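Local coordinates for CELL WALL surface anchor family protein (Streptococcus pneumoniae, PDB 3ZGH) that binds keratin 10 through this domain, consistent with a role as a pneumococcal serine-rich repeat surface adhesin of the MSCRAMM type, at residues A[27-32]-A[50-55]; A[37-42]-A[182-187]; A[44-49]-A[67-72]; A[104-109]-A[159-164]; A[111-116]-A[153-158]. All blocks are in the same frame, centred on the assembly; numbering follows the deposited sequence.

Contact 1 of 5, residues A[27-32]-A[50-55]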
# COMPACT_ATOMS: atom_id res chain seq x y z
N SER A 27 -20.35 5.95 -7.07
CA SER A 27 -19.09 5.66 -6.40
C SER A 27 -18.26 6.92 -6.20
O SER A 27 -18.45 7.93 -6.90
CB SER A 27 -18.28 4.62 -7.17
OG SER A 27 -17.77 5.19 -8.36
N GLU A 28 -17.34 6.82 -5.26
CA GLU A 28 -16.42 7.91 -4.96
C GLU A 28 -15.07 7.31 -4.72
O GLU A 28 -14.96 6.31 -3.95
CB GLU A 28 -16.85 8.70 -3.71
CG GLU A 28 -15.83 9.78 -3.37
CD GLU A 28 -16.21 10.61 -2.16
OE1 GLU A 28 -17.35 10.46 -1.65
OE2 GLU A 28 -15.37 11.43 -1.72
N THR A 29 -14.05 7.91 -5.31
CA THR A 29 -12.69 7.38 -5.22
C THR A 29 -11.76 8.51 -4.77
O THR A 29 -11.88 9.65 -5.28
CB THR A 29 -12.20 6.82 -6.60
OG1 THR A 29 -13.01 5.70 -6.96
CG2 THR A 29 -10.72 6.36 -6.56
N LYS A 30 -10.88 8.23 -3.82
CA LYS A 30 -9.84 9.19 -3.48
C LYS A 30 -8.49 8.54 -3.71
O LYS A 30 -8.31 7.35 -3.42
CB LYS A 30 -9.97 9.65 -2.03
CG LYS A 30 -11.17 10.60 -1.81
CD LYS A 30 -11.32 10.95 -0.33
CE LYS A 30 -12.13 12.22 -0.15
NZ LYS A 30 -12.33 12.57 1.29
N VAL A 31 -7.55 9.31 -4.23
CA VAL A 31 -6.18 8.83 -4.37
C VAL A 31 -5.27 9.66 -3.46
O VAL A 31 -5.26 10.92 -3.54
CB VAL A 31 -5.73 8.95 -5.83
CG1 VAL A 31 -4.23 8.56 -6.00
CG2 VAL A 31 -6.65 8.14 -6.77
N TYR A 32 -4.51 8.98 -2.62
CA TYR A 32 -3.54 9.60 -1.71
C TYR A 32 -2.17 9.17 -2.17
O TYR A 32 -2.02 8.03 -2.65
CB TYR A 32 -3.72 9.09 -0.30
CG TYR A 32 -5.09 9.35 0.29
CD1 TYR A 32 -5.33 10.49 1.04
CD2 TYR A 32 -6.14 8.46 0.09
CE1 TYR A 32 -6.58 10.76 1.57
CE2 TYR A 32 -7.39 8.72 0.63
CZ TYR A 32 -7.59 9.86 1.36
OH TYR A 32 -8.83 10.10 1.87
N LYS A 50 -5.26 4.13 -3.42
CA LYS A 50 -6.52 4.47 -4.03
C LYS A 50 -7.63 3.78 -3.23
O LYS A 50 -7.53 2.59 -2.96
CB LYS A 50 -6.51 3.97 -5.48
CG LYS A 50 -7.84 4.21 -6.25
CD LYS A 50 -7.68 3.68 -7.69
CE LYS A 50 -9.02 3.64 -8.42
NZ LYS A 50 -8.97 2.80 -9.68
N VAL A 51 -8.66 4.53 -2.83
CA VAL A 51 -9.76 3.98 -2.08
C VAL A 51 -11.11 4.36 -2.75
O VAL A 51 -11.42 5.57 -2.94
CB VAL A 51 -9.75 4.52 -0.64
CG1 VAL A 51 -10.82 3.81 0.23
CG2 VAL A 51 -8.33 4.36 -0.02
N THR A 52 -11.86 3.34 -3.13
CA THR A 52 -13.14 3.51 -3.81
C THR A 52 -14.23 3.00 -2.88
O THR A 52 -14.13 1.91 -2.33
CB THR A 52 -13.18 2.71 -5.11
OG1 THR A 52 -12.21 3.25 -6.02
CG2 THR A 52 -14.55 2.81 -5.79
N ASN A 53 -15.26 3.81 -2.72
CA ASN A 53 -16.44 3.47 -1.96
C ASN A 53 -17.58 3.40 -2.98
O ASN A 53 -17.93 4.44 -3.61
CB ASN A 53 -16.67 4.57 -0.95
CG ASN A 53 -17.94 4.40 -0.15
OD1 ASN A 53 -18.88 3.74 -0.57
ND2 ASN A 53 -17.98 5.06 1.01
N ASP A 54 -18.13 2.21 -3.20
CA ASP A 54 -19.27 2.07 -4.11
C ASP A 54 -20.56 1.86 -3.35
O ASP A 54 -21.56 1.47 -3.94
CB ASP A 54 -19.06 0.91 -5.08
CG ASP A 54 -18.96 -0.44 -4.37
OD1 ASP A 54 -19.35 -0.53 -3.19
OD2 ASP A 54 -18.47 -1.41 -4.98
N GLY A 55 -20.55 2.12 -2.04
CA GLY A 55 -21.74 1.94 -1.22
C GLY A 55 -21.87 0.55 -0.58
O GLY A 55 -22.48 0.43 0.47

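Contact 2 of 5, residues A[37-42]-A[182-187]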
# COMPACT_ATOMS: atom_id res chain seq x y z
N VAL A 37 12.08 7.85 2.25
CA VAL A 37 13.45 7.81 1.79
C VAL A 37 13.98 6.40 1.92
O VAL A 37 13.94 5.80 3.01
CB VAL A 37 14.34 8.79 2.60
CG1 VAL A 37 15.84 8.60 2.27
CG2 VAL A 37 13.91 10.23 2.34
N ASP A 38 14.44 5.85 0.81
CA ASP A 38 15.17 4.57 0.86
C ASP A 38 16.57 4.85 1.42
O ASP A 38 17.36 5.51 0.76
CB ASP A 38 15.25 3.96 -0.54
CG ASP A 38 16.06 2.67 -0.60
OD1 ASP A 38 17.20 2.62 -0.06
OD2 ASP A 38 15.53 1.70 -1.20
N SER A 39 16.84 4.35 2.64
CA SER A 39 18.11 4.57 3.39
C SER A 39 19.35 4.04 2.71
O SER A 39 20.48 4.49 2.98
CB SER A 39 18.10 3.77 4.71
OG SER A 39 17.03 4.07 5.55
N VAL A 40 19.18 3.00 1.90
CA VAL A 40 20.33 2.34 1.31
C VAL A 40 20.80 3.11 0.09
O VAL A 40 21.99 3.34 -0.07
CB VAL A 40 20.00 0.88 0.92
CG1 VAL A 40 21.22 0.22 0.23
CG2 VAL A 40 19.59 0.10 2.15
N TYR A 41 19.87 3.49 -0.77
CA TYR A 41 20.24 4.15 -2.01
C TYR A 41 20.07 5.68 -1.95
O TYR A 41 20.43 6.38 -2.89
CB TYR A 41 19.47 3.52 -3.20
CG TYR A 41 19.96 2.11 -3.46
CD1 TYR A 41 21.18 1.89 -4.07
CD2 TYR A 41 19.24 1.01 -3.01
CE1 TYR A 41 21.67 0.58 -4.27
CE2 TYR A 41 19.71 -0.30 -3.22
CZ TYR A 41 20.92 -0.50 -3.84
OH TYR A 41 21.37 -1.78 -4.02
N ARG A 42 19.52 6.18 -0.84
CA ARG A 42 19.35 7.63 -0.61
C ARG A 42 18.58 8.26 -1.76
O ARG A 42 19.02 9.25 -2.37
CB ARG A 42 20.71 8.30 -0.40
CG ARG A 42 21.52 7.63 0.71
CD ARG A 42 22.75 8.44 1.16
NE ARG A 42 22.80 8.52 2.62
CZ ARG A 42 22.62 9.63 3.33
NH1 ARG A 42 22.40 10.81 2.74
NH2 ARG A 42 22.68 9.58 4.66
N ILE A 182 13.56 -5.28 8.47
CA ILE A 182 12.14 -4.96 8.50
C ILE A 182 11.78 -3.90 9.57
O ILE A 182 10.72 -3.30 9.50
CB ILE A 182 11.27 -6.25 8.62
CG1 ILE A 182 11.65 -7.12 9.82
CG2 ILE A 182 11.46 -7.09 7.39
CD1 ILE A 182 11.29 -6.54 11.16
N GLY A 183 12.69 -3.63 10.49
CA GLY A 183 12.43 -2.63 11.52
C GLY A 183 12.60 -1.17 11.11
O GLY A 183 12.30 -0.27 11.89
N ILE A 184 13.10 -0.94 9.89
CA ILE A 184 13.31 0.42 9.39
C ILE A 184 12.31 0.69 8.26
O ILE A 184 12.51 0.27 7.11
CB ILE A 184 14.76 0.61 8.86
CG1 ILE A 184 15.81 0.22 9.91
CG2 ILE A 184 14.98 2.03 8.38
CD1 ILE A 184 15.68 0.94 11.24
N ASN A 185 11.22 1.36 8.61
CA ASN A 185 10.22 1.77 7.63
C ASN A 185 10.71 3.02 6.92
O ASN A 185 10.94 4.06 7.55
CB ASN A 185 8.90 2.06 8.35
CG ASN A 185 7.81 2.46 7.40
OD1 ASN A 185 8.00 2.53 6.18
ND2 ASN A 185 6.62 2.72 7.95
N TYR A 186 10.84 2.93 5.60
CA TYR A 186 11.29 4.04 4.77
C TYR A 186 10.33 5.27 4.77
O TYR A 186 10.75 6.38 4.47
CB TYR A 186 11.49 3.55 3.34
CG TYR A 186 12.69 2.61 3.15
CD1 TYR A 186 13.73 2.58 4.07
CD2 TYR A 186 12.77 1.76 2.04
CE1 TYR A 186 14.82 1.76 3.88
CE2 TYR A 186 13.86 0.94 1.84
CZ TYR A 186 14.88 0.93 2.76
OH TYR A 186 15.98 0.10 2.58
N PHE A 187 9.05 5.04 5.08
CA PHE A 187 8.08 6.13 5.23
C PHE A 187 8.01 6.68 6.66
O PHE A 187 7.20 7.57 6.95
CB PHE A 187 6.69 5.63 4.83
CG PHE A 187 6.61 5.20 3.41
CD1 PHE A 187 6.76 6.13 2.39
CD2 PHE A 187 6.39 3.87 3.10
CE1 PHE A 187 6.69 5.74 1.05
CE2 PHE A 187 6.30 3.47 1.78
CZ PHE A 187 6.47 4.39 0.75

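Contact 3 of 5, residues A[44-49]-A[67-72]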
# COMPACT_ATOMS: atom_id res chain seq x y z
N PRO A 44 14.25 8.92 -3.10
CA PRO A 44 12.87 8.86 -2.62
C PRO A 44 12.22 7.53 -2.97
O PRO A 44 12.58 6.90 -3.96
CB PRO A 44 12.15 9.97 -3.40
CG PRO A 44 13.26 10.90 -3.84
CD PRO A 44 14.45 9.99 -4.10
N ILE A 45 11.25 7.13 -2.17
CA ILE A 45 10.38 6.01 -2.51
C ILE A 45 8.98 6.56 -2.26
O ILE A 45 8.81 7.44 -1.39
CB ILE A 45 10.71 4.76 -1.66
CG1 ILE A 45 9.90 3.54 -2.12
CG2 ILE A 45 10.48 5.01 -0.16
CD1 ILE A 45 10.44 2.24 -1.51
N TYR A 46 8.01 6.09 -3.03
CA TYR A 46 6.67 6.65 -2.99
C TYR A 46 5.63 5.58 -2.71
O TYR A 46 5.88 4.37 -2.93
CB TYR A 46 6.34 7.32 -4.33
CG TYR A 46 7.37 8.35 -4.74
CD1 TYR A 46 7.22 9.67 -4.35
CD2 TYR A 46 8.51 8.00 -5.49
CE1 TYR A 46 8.16 10.66 -4.71
CE2 TYR A 46 9.47 8.98 -5.85
CZ TYR A 46 9.26 10.31 -5.46
OH TYR A 46 10.16 11.30 -5.78
N TYR A 47 4.46 6.02 -2.22
CA TYR A 47 3.29 5.15 -2.25
C TYR A 47 2.10 5.88 -2.85
O TYR A 47 2.05 7.13 -2.92
CB TYR A 47 2.90 4.61 -0.87
CG TYR A 47 2.23 5.64 0.01
CD1 TYR A 47 0.84 5.83 -0.05
CD2 TYR A 47 2.97 6.45 0.87
CE1 TYR A 47 0.23 6.81 0.72
CE2 TYR A 47 2.36 7.41 1.67
CZ TYR A 47 0.99 7.58 1.58
OH TYR A 47 0.37 8.54 2.35
N LYS A 48 1.16 5.05 -3.32
CA LYS A 48 -0.13 5.52 -3.74
C LYS A 48 -1.16 4.62 -3.05
O LYS A 48 -0.97 3.40 -2.97
CB LYS A 48 -0.25 5.43 -5.25
CG LYS A 48 -1.64 5.82 -5.78
CD LYS A 48 -1.76 5.64 -7.32
CE LYS A 48 -0.96 6.70 -8.07
NZ LYS A 48 -1.05 6.59 -9.57
N LEU A 49 -2.22 5.23 -2.54
CA LEU A 49 -3.33 4.47 -1.99
C LEU A 49 -4.60 5.00 -2.66
O LEU A 49 -4.95 6.20 -2.52
CB LEU A 49 -3.41 4.65 -0.47
CG LEU A 49 -4.56 3.85 0.16
CD1 LEU A 49 -4.21 2.37 0.26
CD2 LEU A 49 -4.92 4.42 1.54
N VAL A 67 8.82 5.22 -8.70
CA VAL A 67 8.31 6.19 -9.68
C VAL A 67 7.48 7.26 -8.95
O VAL A 67 6.54 6.94 -8.22
CB VAL A 67 7.41 5.50 -10.74
CG1 VAL A 67 6.82 6.53 -11.75
CG2 VAL A 67 8.20 4.42 -11.51
N ASN A 68 7.86 8.52 -9.14
CA ASN A 68 7.12 9.63 -8.54
C ASN A 68 5.72 9.72 -9.16
O ASN A 68 5.59 9.97 -10.35
CB ASN A 68 7.87 10.95 -8.81
CG ASN A 68 7.21 12.13 -8.08
OD1 ASN A 68 5.99 12.11 -7.82
ND2 ASN A 68 8.02 13.10 -7.67
N PRO A 69 4.66 9.53 -8.35
CA PRO A 69 3.34 9.49 -8.99
C PRO A 69 2.94 10.82 -9.61
O PRO A 69 2.05 10.86 -10.45
CB PRO A 69 2.39 9.17 -7.84
CG PRO A 69 3.25 8.62 -6.72
CD PRO A 69 4.63 9.24 -6.91
N LYS A 70 3.59 11.91 -9.20
CA LYS A 70 3.21 13.22 -9.72
C LYS A 70 3.64 13.40 -11.18
O LYS A 70 2.97 14.06 -11.96
CB LYS A 70 3.83 14.32 -8.85
CG LYS A 70 3.73 15.74 -9.43
CD LYS A 70 2.34 16.28 -9.31
CE LYS A 70 2.30 17.76 -9.81
NZ LYS A 70 0.88 18.22 -9.98
N THR A 71 4.78 12.82 -11.53
CA THR A 71 5.39 13.01 -12.83
C THR A 71 5.41 11.72 -13.66
O THR A 71 5.68 11.75 -14.87
CB THR A 71 6.87 13.41 -12.68
OG1 THR A 71 7.59 12.34 -12.04
CG2 THR A 71 7.02 14.70 -11.87
N ASN A 72 5.21 10.59 -12.99
CA ASN A 72 5.44 9.30 -13.63
C ASN A 72 6.86 9.09 -14.11
O ASN A 72 7.09 8.31 -15.02
CB ASN A 72 4.47 9.12 -14.80
CG ASN A 72 3.84 7.75 -14.80
OD1 ASN A 72 4.00 6.98 -15.76
ND2 ASN A 72 3.12 7.42 -13.73
O HOH W 1 0.38 8.77 -11.32

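Contact 4 of 5, residues A[104-109]-A[159-164]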
# COMPACT_ATOMS: atom_id res chain seq x y z
N GLY A 104 -16.65 -4.03 7.80
CA GLY A 104 -16.56 -5.41 8.21
C GLY A 104 -15.15 -5.92 8.15
O GLY A 104 -14.15 -5.17 8.20
N LYS A 105 -15.06 -7.23 7.98
CA LYS A 105 -13.78 -7.91 7.98
C LYS A 105 -13.16 -7.79 6.60
O LYS A 105 -13.81 -8.08 5.58
CB LYS A 105 -14.01 -9.37 8.37
CG LYS A 105 -12.85 -10.28 8.14
CD LYS A 105 -13.17 -11.67 8.69
CE LYS A 105 -12.48 -12.76 7.88
NZ LYS A 105 -13.12 -12.93 6.54
N PRO A 106 -11.89 -7.35 6.54
CA PRO A 106 -11.23 -7.21 5.23
C PRO A 106 -11.15 -8.54 4.48
O PRO A 106 -11.09 -9.60 5.12
CB PRO A 106 -9.82 -6.76 5.60
CG PRO A 106 -9.94 -6.19 6.97
CD PRO A 106 -11.02 -6.95 7.65
N SER A 107 -11.15 -8.49 3.15
CA SER A 107 -10.92 -9.67 2.33
C SER A 107 -9.45 -10.09 2.44
O SER A 107 -8.65 -9.45 3.15
CB SER A 107 -11.19 -9.33 0.87
OG SER A 107 -10.22 -8.39 0.39
N GLY A 108 -9.10 -11.15 1.71
CA GLY A 108 -7.71 -11.47 1.43
C GLY A 108 -7.06 -10.29 0.71
O GLY A 108 -7.74 -9.46 0.07
N VAL A 109 -5.73 -10.21 0.82
CA VAL A 109 -4.97 -9.13 0.21
C VAL A 109 -4.26 -9.71 -1.01
O VAL A 109 -3.34 -10.56 -0.87
CB VAL A 109 -3.95 -8.58 1.20
CG1 VAL A 109 -3.07 -7.51 0.56
CG2 VAL A 109 -4.65 -8.03 2.44
N TRP A 159 -7.35 -5.01 -1.53
CA TRP A 159 -8.31 -5.76 -0.70
C TRP A 159 -9.60 -4.95 -0.67
O TRP A 159 -9.61 -3.76 -1.05
CB TRP A 159 -7.77 -5.98 0.72
CG TRP A 159 -7.50 -4.73 1.51
CD1 TRP A 159 -8.35 -4.12 2.44
CD2 TRP A 159 -6.33 -3.92 1.47
NE1 TRP A 159 -7.77 -2.97 2.93
CE2 TRP A 159 -6.53 -2.82 2.35
CE3 TRP A 159 -5.14 -3.99 0.73
CZ2 TRP A 159 -5.58 -1.83 2.54
CZ3 TRP A 159 -4.18 -2.99 0.92
CH2 TRP A 159 -4.41 -1.93 1.83
N THR A 160 -10.68 -5.60 -0.25
CA THR A 160 -11.94 -4.92 -0.06
C THR A 160 -12.36 -5.02 1.39
O THR A 160 -11.90 -5.90 2.15
CB THR A 160 -13.03 -5.54 -0.95
OG1 THR A 160 -13.15 -6.92 -0.61
CG2 THR A 160 -12.68 -5.40 -2.45
N VAL A 161 -13.27 -4.13 1.80
CA VAL A 161 -13.81 -4.14 3.17
C VAL A 161 -15.29 -3.83 3.05
O VAL A 161 -15.66 -2.79 2.49
CB VAL A 161 -13.14 -3.07 4.07
CG1 VAL A 161 -13.66 -3.17 5.48
CG2 VAL A 161 -11.58 -3.20 4.07
N PRO A 162 -16.16 -4.72 3.58
CA PRO A 162 -17.59 -4.46 3.46
C PRO A 162 -18.00 -3.21 4.23
O PRO A 162 -17.46 -2.93 5.31
CB PRO A 162 -18.25 -5.70 4.11
CG PRO A 162 -17.17 -6.76 4.13
CD PRO A 162 -15.86 -6.02 4.22
N ILE A 163 -18.97 -2.47 3.68
CA ILE A 163 -19.58 -1.34 4.37
C ILE A 163 -20.91 -1.79 4.97
O ILE A 163 -21.77 -2.35 4.27
CB ILE A 163 -19.82 -0.17 3.37
CG1 ILE A 163 -18.46 0.40 2.91
CG2 ILE A 163 -20.71 0.94 4.00
CD1 ILE A 163 -18.55 1.30 1.68
N THR A 164 -21.11 -1.53 6.27
CA THR A 164 -22.28 -2.04 6.96
C THR A 164 -23.10 -0.93 7.60
O THR A 164 -24.08 -1.19 8.32
CB THR A 164 -21.87 -3.04 8.08
OG1 THR A 164 -21.13 -2.36 9.10
CG2 THR A 164 -21.01 -4.19 7.50

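Contact 5 of 5, residues A[111-116]-A[153-158]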
# COMPACT_ATOMS: atom_id res chain seq x y z
N ASN A 111 -1.60 -9.65 -3.94
CA ASN A 111 -0.29 -8.99 -4.13
C ASN A 111 0.16 -9.21 -5.56
O ASN A 111 0.02 -10.32 -6.10
CB ASN A 111 0.76 -9.61 -3.21
CG ASN A 111 0.45 -9.39 -1.76
OD1 ASN A 111 0.45 -8.26 -1.30
ND2 ASN A 111 0.23 -10.47 -1.03
N TYR A 112 0.73 -8.18 -6.17
CA TYR A 112 1.15 -8.28 -7.56
C TYR A 112 2.14 -7.18 -7.90
O TYR A 112 2.26 -6.21 -7.16
CB TYR A 112 -0.04 -8.29 -8.53
CG TYR A 112 -1.11 -7.26 -8.35
CD1 TYR A 112 -1.21 -6.18 -9.22
CD2 TYR A 112 -2.06 -7.38 -7.33
CE1 TYR A 112 -2.24 -5.19 -9.07
CE2 TYR A 112 -3.09 -6.41 -7.18
CZ TYR A 112 -3.16 -5.32 -8.05
OH TYR A 112 -4.15 -4.36 -7.93
N ILE A 113 2.89 -7.39 -8.98
CA ILE A 113 3.77 -6.37 -9.50
C ILE A 113 2.99 -5.63 -10.59
O ILE A 113 2.33 -6.27 -11.43
CB ILE A 113 5.04 -6.99 -10.10
CG1 ILE A 113 5.83 -7.74 -9.01
CG2 ILE A 113 5.92 -5.91 -10.76
CD1 ILE A 113 6.40 -6.82 -7.94
N THR A 114 3.06 -4.30 -10.57
CA THR A 114 2.44 -3.49 -11.59
C THR A 114 3.47 -2.71 -12.36
O THR A 114 4.54 -2.37 -11.83
CB THR A 114 1.44 -2.46 -11.01
OG1 THR A 114 2.05 -1.78 -9.91
CG2 THR A 114 0.15 -3.15 -10.54
N ASP A 115 3.17 -2.43 -13.62
CA ASP A 115 4.07 -1.63 -14.42
C ASP A 115 3.84 -0.14 -14.15
O ASP A 115 3.03 0.23 -13.30
CB ASP A 115 3.98 -1.98 -15.92
CG ASP A 115 2.66 -1.54 -16.58
OD1 ASP A 115 1.95 -0.64 -16.07
OD2 ASP A 115 2.35 -2.11 -17.65
N LYS A 116 4.57 0.69 -14.85
CA LYS A 116 4.53 2.14 -14.65
C LYS A 116 3.11 2.74 -14.79
O LYS A 116 2.79 3.74 -14.18
CB LYS A 116 5.49 2.79 -15.65
CG LYS A 116 5.94 4.17 -15.28
CD LYS A 116 7.17 4.56 -16.09
CE LYS A 116 6.96 5.85 -16.86
NZ LYS A 116 8.25 6.40 -17.38
N TYR A 153 8.56 -0.51 -12.08
CA TYR A 153 7.44 -1.30 -11.58
C TYR A 153 7.13 -0.97 -10.12
O TYR A 153 7.97 -0.43 -9.39
CB TYR A 153 7.70 -2.80 -11.71
CG TYR A 153 7.81 -3.31 -13.14
CD1 TYR A 153 7.55 -2.47 -14.22
CD2 TYR A 153 8.15 -4.63 -13.40
CE1 TYR A 153 7.64 -2.94 -15.54
CE2 TYR A 153 8.24 -5.12 -14.72
CZ TYR A 153 7.99 -4.26 -15.78
OH TYR A 153 8.07 -4.70 -17.09
N GLY A 154 5.92 -1.32 -9.69
CA GLY A 154 5.56 -1.15 -8.30
C GLY A 154 5.09 -2.45 -7.66
O GLY A 154 4.71 -3.40 -8.32
N LEU A 155 5.13 -2.47 -6.34
CA LEU A 155 4.65 -3.60 -5.57
C LEU A 155 3.28 -3.19 -5.02
O LEU A 155 3.18 -2.22 -4.23
CB LEU A 155 5.62 -3.88 -4.44
CG LEU A 155 5.27 -5.04 -3.50
CD1 LEU A 155 5.08 -6.33 -4.26
CD2 LEU A 155 6.37 -5.19 -2.46
N THR A 156 2.24 -3.92 -5.44
CA THR A 156 0.86 -3.49 -5.25
C THR A 156 0.08 -4.55 -4.49
O THR A 156 0.24 -5.78 -4.74
CB THR A 156 0.19 -3.21 -6.62
OG1 THR A 156 0.88 -2.13 -7.29
CG2 THR A 156 -1.30 -2.85 -6.47
N SER A 157 -0.73 -4.10 -3.52
CA SER A 157 -1.59 -4.97 -2.74
C SER A 157 -3.00 -4.38 -2.82
O SER A 157 -3.15 -3.13 -2.84
CB SER A 157 -1.11 -5.00 -1.29
OG SER A 157 0.19 -5.60 -1.14
N SER A 158 -4.02 -5.23 -2.89
CA SER A 158 -5.39 -4.70 -2.91
C SER A 158 -6.29 -5.61 -2.10
O SER A 158 -6.04 -6.82 -1.98
CB SER A 158 -5.95 -4.58 -4.33
OG SER A 158 -5.98 -5.87 -4.93
O HOH W 2 -6.69 -5.39 -7.70

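Contact 1 of 5, residues A[27-32]-A[50-55]
Glu28 to Val31 pair with Lys50 to Asn53 at the open end of an antiparallel beta hairpin, a surface contact between strands 28-38 and 43-53 whose short axes make 168° between their N-to-C directions. Glu28 and Asn53 are a hydrogen-bonded pair, with Asn53 N 2.8 Å from Glu28 O and a return bond from Glu28 N to Asn53 O. Lys30 and Val51 repeat the pattern. Between them Thr29 and Thr52 form a non-hydrogen-bonded pair joined through side chains: Thr29 OG1 and Thr52 OG1 lie 2.7 Å apart, and either could donate. Both hydroxyls sit beside their own backbone N (chi1 -65° and -66°), leaving each CG2 anti to that N. Thr29 CG2 rests 3.6 Å from Lys50 CG, and the extended lysine chain brings CE within 3.7 Å of the same methyl.

In the antiparallel sheet of this MSCRAMM domain, strand 28-38 is outermost, while strand 43-53 bonds on to strand 57-65 through Lys50 with Thr61 and Thr52 with Thr59. Val51 packs on Phe60 and Asn53 on Leu58, and Lys30 NZ makes a salt bridge to Glu195. Asn53 OD1 accepts from Gly55 N at 2.8 Å, an Asx turn where the strand ends.

Contact 2 of 5, residues A[37-42]-A[182-187]
Val37 opens the contact with a backbone bond, its N lying 3.0 Å from Tyr186 O, while its own carbonyl O comes within 3.3 Å of Tyr186 CB. Next, Asp38 lies against the tyrosine ring. Its CA stands 3.8 Å from the Tyr186 ring centroid, only 6° off the normal, a CH-pi contact over the centre of one face. The side chain, with CG anti to the backbone N (chi1 177°), runs beside the tyrosine in the same direction, and OD2 approaches Tyr186 CE2 at 3.6 Å. Asp38 OD1 holds the turn that follows, an Asx turn and Asx motif together: Val40 N meets it at 2.8 Å, nearly in line with its C-O bond, and Tyr41 N at 2.9 Å from above the carboxylate plane. Ser39 continues round the ring, its OG 3.6 Å from Tyr186 CE1 and also touching the CG2 methyl of Ile184. Val40 reaches Tyr186 OH through CG2.

The other carboxylate oxygen, OD2, is bonded to the hydroxyls of Tyr84 and Tyr66, and Tyr84 OH also meets Tyr186 OH. With bonds on both oxygens, this buried carboxylate would be expected to have its negative charge stabilised and to polarise the Tyr84 and Tyr66 hydroxyls.

Contact 3 of 5, residues A[44-49]-A[67-72]
The carbonyl O of Asn68, a residue lying over the ring of Tyr46, accepts two backbone bonds, from Asn72 N at 2.7 Å and, longer, from Thr71 N. Its side chain does similar work: OD1 takes Lys70 N at 2.8 Å from above the amide plane, an Asx turn, and is also bonded to a glycerol probably left from crystallisation. Residues 68 to 72 are in this way folded into a compact turn that sits on strand 43-53.

The turn meets the strand mainly over the Tyr46 ring. Asn68 CA is 3.7 Å from the centroid of that ring, a CH-pi contact over its centre, and the asparagine amide stacks at 26° to the ring plane, with CG 3.8 Å from Tyr46 CZ. Pro69 follows, its CD packing 3.6 Å from Tyr46 CG. Further along the strand, Lys48 and Pro69 pass each other pointing opposite ways, and a water joins them, 3.1 Å from Lys48 NZ and 2.8 Å from Pro69 O.

The two carbonyl oxygens of Asn68 thus accept from its own turn. No direct polar bond joins turn and strand, which adhere through the Tyr46 ring face, proline packing and one water bridge.

Contact 4 of 5, residues A[104-109]-A[159-164]
Ser107 and Thr160 meet because the serine OG lies between its own backbone N and carbonyl carbon (chi1 67°), directly before Thr160 N at 2.9 Å, in a bond of 171°. Trp159 has CG in the corresponding place (chi1 62°), which starts the ring off beside Val109, whose CG1 touches Trp159 CE3 at 4.1 Å. Val161 CG2 lies at the ring's edge in plane. Trp159 CB passes 3.5 Å from both Ser107 OG and Gly108 O.

Ser107 N returns a bond to Thr160 O at 2.9 Å, so the serine completes both halves of a strand-like pair, one through the backbone and one through its hydroxyl. At the far end Gly104 N bonds to Pro162 O at 2.8 Å, and Lys105 O rests against Pro162 CD. Pro106 CB packs towards Trp159 and Val161.

The loop before strand 109-114 thus runs antiparallel to strand 154-162 without becoming a regular strand. Farther out, Trp159 stacks on Phe60 and meets Trp138. Neither Pro106 nor Pro162 has an N-H to give, and as acceptor from Thr160 N the Ser107 hydroxyl takes the place of a backbone carbonyl, while its own proton goes to Gly108 O, 2.7 Å from Ser107 OG, within the loop.

Contact 5 of 5, residues A[111-116]-A[153-158]
Asn111 and Ser157 belong to the tightly packed, buried side of this strand pair, Ser157 OG donating to Asn111 OD1 at 2.7 Å nearly along the C=O axis. On the same face Ile113 CD1 meets Leu155 CD1 at 3.9 Å, and the Ile113 and Tyr153 side chains cross at about a right angle, Ile113 CG2 3.7 Å from Tyr153 CD2. Asn111 ND2 bonds to Asn125 O and Ser127 OG, so this buried amide is satisfied at both ends.

On the other face packing is also close. Tyr112 CG lies between its backbone N and carbonyl carbon (chi1 47°), and its ring covers Thr156, whose CB makes a CH-pi contact offset toward the rim and whose CG2 is 3.5 Å from Tyr112 CZ. Thr114 OG1 and Thr156 OG1 form a 2.9 Å hydrogen bond in which either could donate, and Thr156 OG1 also meets Thr63 OG1. Only the partly exposed Tyr112 OH and Ser158 end is wet: a water bridges Tyr112 OH and Ser158 OG.

Backbone pairs Tyr112-Thr156 and Thr114-Gly154 bind the antiparallel strands, their short axes 144° apart in N-to-C direction. Strand 154-162 goes on to pair with strand 57-65, through Leu155 with Val64, while strand 109-114 bonds to strand 120-131, through Asn111 with Tyr124.

All five contacts reach one antiparallel sheet. Contacts 1 and 2 share strand 28-38 at its two ends, their centres about 29 Å apart on opposite sides of the chain's centre. Contact 3 uses strand 43-53 of the same hairpin and touches both: Tyr32 O probably bonds to Leu49 N at 2.8 Å, and Phe187 packs on Tyr47. Contacts 4 and 5 divide strand 154-162, with Val109 CG1 3.7 Å from Ser157 CB where they meet. Ile163 of contact 4 packs on Asn53 of contact 1, and Lys116 of contact 5 on Asn72 of contact 3. Glycerol or acetate, probably from crystallisation, lies beside contacts 1, 2 and 3.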